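Long-range contact in transcriptional regulator, LacI family (Lactobacillus brevis, PDB 3JY6), which probably acts as a DNA-binding transcription factor of the LacI family that recognises cis-regulatory sequences: residues 126-131 with 153-158. Residues are numbered along the deposited sequence; the frame is centred on the assembly and turned at random.
Sequences VVVLTS and VDVLEV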
loop_
_atom_site.group_PDB
_atom_site.type_symbol
_atom_site.label_atom_id
_atom_site.label_comp_id
_atom_site.label_asym_id
_atom_site.label_seq_id
_atom_site.Cartn_x
_atom_site.Cartn_y
_atom_site.Cartn_z
ATOM N N VAL A 126 -15.905 9.527 -23.290
ATOM C CA VAL A 126 -15.366 9.045 -22.029
ATOM C C VAL A 126 -15.644 7.567 -21.802
ATOM O O VAL A 126 -16.774 7.098 -21.938
ATOM C CB VAL A 126 -15.928 9.845 -20.840
ATOM C CG1 VAL A 126 -15.165 9.479 -19.564
ATOM C CG2 VAL A 126 -15.826 11.332 -21.122
ATOM N N VAL A 127 -14.589 6.836 -21.467
ATOM C CA VAL A 127 -14.682 5.412 -21.197
ATOM C C VAL A 127 -14.451 5.262 -19.706
ATOM O O VAL A 127 -13.329 5.394 -19.219
ATOM C CB VAL A 127 -13.610 4.622 -21.985
ATOM C CG1 VAL A 127 -13.646 3.148 -21.586
ATOM C CG2 VAL A 127 -13.867 4.753 -23.482
ATOM N N VAL A 128 -15.531 5.002 -18.982
ATOM C CA VAL A 128 -15.473 4.852 -17.537
ATOM C C VAL A 128 -15.116 3.426 -17.122
ATOM O O VAL A 128 -15.785 2.471 -17.518
ATOM C CB VAL A 128 -16.829 5.212 -16.904
ATOM C CG1 VAL A 128 -16.726 5.153 -15.394
ATOM C CG2 VAL A 128 -17.285 6.587 -17.370
ATOM N N LEU A 129 -14.057 3.284 -16.333
ATOM C CA LEU A 129 -13.637 1.974 -15.835
ATOM C C LEU A 129 -13.914 2.016 -14.336
ATOM O O LEU A 129 -13.387 2.887 -13.631
ATOM C CB LEU A 129 -12.151 1.746 -16.099
ATOM C CG LEU A 129 -11.537 0.428 -15.615
ATOM C CD1 LEU A 129 -12.268 -0.773 -16.237
ATOM C CD2 LEU A 129 -10.054 0.417 -15.975
ATOM N N THR A 130 -14.720 1.079 -13.836
ATOM C CA THR A 130 -15.081 1.114 -12.420
ATOM C C THR A 130 -15.477 -0.225 -11.784
ATOM O O THR A 130 -15.717 -1.224 -12.472
ATOM C CB THR A 130 -16.283 2.071 -12.228
ATOM O OG1 THR A 130 -16.603 2.200 -10.844
ATOM C CG2 THR A 130 -17.506 1.517 -12.945
ATOM N N SER A 131 -15.532 -0.235 -10.456
ATOM C CA SER A 131 -15.995 -1.418 -9.747
ATOM C C SER A 131 -17.507 -1.218 -9.849
ATOM O O SER A 131 -17.957 -0.098 -10.074
ATOM C CB SER A 131 -15.557 -1.404 -8.284
ATOM O OG SER A 131 -14.148 -1.518 -8.177
ATOM N N VAL A 153 -20.459 8.594 -23.448
ATOM C CA VAL A 153 -19.908 7.970 -22.253
ATOM C C VAL A 153 -20.257 6.493 -22.228
ATOM O O VAL A 153 -21.423 6.124 -22.296
ATOM C CB VAL A 153 -20.460 8.621 -20.966
ATOM C CG1 VAL A 153 -19.872 7.937 -19.741
ATOM C CG2 VAL A 153 -20.136 10.094 -20.951
ATOM N N ASP A 154 -19.237 5.650 -22.150
ATOM C CA ASP A 154 -19.433 4.209 -22.090
ATOM C C ASP A 154 -18.909 3.760 -20.735
ATOM O O ASP A 154 -17.994 4.376 -20.189
ATOM C CB ASP A 154 -18.662 3.527 -23.212
ATOM C CG ASP A 154 -19.222 3.860 -24.580
ATOM O OD1 ASP A 154 -20.437 3.629 -24.799
ATOM O OD2 ASP A 154 -18.451 4.350 -25.439
ATOM N N VAL A 155 -19.476 2.699 -20.178
ATOM C CA VAL A 155 -19.033 2.241 -18.864
ATOM C C VAL A 155 -18.618 0.780 -18.826
ATOM O O VAL A 155 -19.273 -0.072 -19.413
ATOM C CB VAL A 155 -20.134 2.484 -17.807
ATOM C CG1 VAL A 155 -21.380 1.729 -18.178
ATOM C CG2 VAL A 155 -19.655 2.058 -16.426
ATOM N N LEU A 156 -17.515 0.503 -18.139
ATOM C CA LEU A 156 -17.011 -0.856 -18.001
ATOM C C LEU A 156 -16.872 -1.231 -16.535
ATOM O O LEU A 156 -15.879 -0.903 -15.869
ATOM C CB LEU A 156 -15.663 -1.024 -18.707
ATOM C CG LEU A 156 -14.908 -2.331 -18.430
ATOM C CD1 LEU A 156 -15.841 -3.531 -18.532
ATOM C CD2 LEU A 156 -13.754 -2.468 -19.401
ATOM N N GLU A 157 -17.890 -1.925 -16.045
ATOM C CA GLU A 157 -17.929 -2.379 -14.670
ATOM C C GLU A 157 -17.098 -3.640 -14.505
ATOM O O GLU A 157 -17.154 -4.553 -15.332
ATOM C CB GLU A 157 -19.375 -2.630 -14.264
ATOM C CG GLU A 157 -20.180 -1.351 -14.205
ATOM C CD GLU A 157 -21.632 -1.581 -13.869
ATOM O OE1 GLU A 157 -22.443 -1.795 -14.796
ATOM O OE2 GLU A 157 -21.959 -1.553 -12.663
ATOM N N VAL A 158 -16.307 -3.662 -13.437
ATOM C CA VAL A 158 -15.444 -4.787 -13.110
ATOM C C VAL A 158 -15.941 -5.319 -11.771
ATOM O O VAL A 158 -16.309 -4.542 -10.887
ATOM C CB VAL A 158 -13.975 -4.335 -12.948
ATOM C CG1 VAL A 158 -13.097 -5.525 -12.627
ATOM C CG2 VAL A 158 -13.489 -3.652 -14.220
#
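Val-128 is gripped twice by the neighbouring strand: its N donates to Asp-154 O at 2.8 Å, and its O accepts from Leu-156 N. Thr-130 repeats the pattern, with N reaching Leu-156 O at 3.1 Å and O taking Val-158 N; a fifth bond joins Asp-154 N to Val-126 O. Val-127 and Leu-129 turn their backbone groups the other way, to strand 183-187 and Leu-188. Thr-130 OG1, anti to the backbone N (chi1 -176°), is satisfied within its own strand by an in-plane lone pair of Ser-131 O at 2.8 Å. That torsion leaves CG2 to meet Val-155 CG2 obliquely and Glu-157 CG alongside, each at 4.1 Å. An alanine here would probably leave Ser-131 O without this hydroxyl donor and open a gap beside Val-155 and Glu-157. Nearby, Val-128 CG2 packs on Val-153 CG1 at 3.8 Å, on the face met by helix 137-147. On the opposite face, Leu-129 CD1 touches Leu-156 CG and Val-158 CG2, the latter at 3.7 Å, and both Leu-129 and Val-158 touch Trp-192 of helix 190-196. Polar ends find partners beyond the pair: Asp-154 OD2 bonds His-125, Glu-157 OE2 the N of Leu-133, and Ser-131 OG both Glu-160 and Trp-192. The parallel register, with axes 22° apart and helix 137-147 linking the strands, defines a beta-alpha-beta unit at one edge of a parallel sheet, as in the Rossmann-like subdomains of LacI-family periplasmic-binding-protein folds.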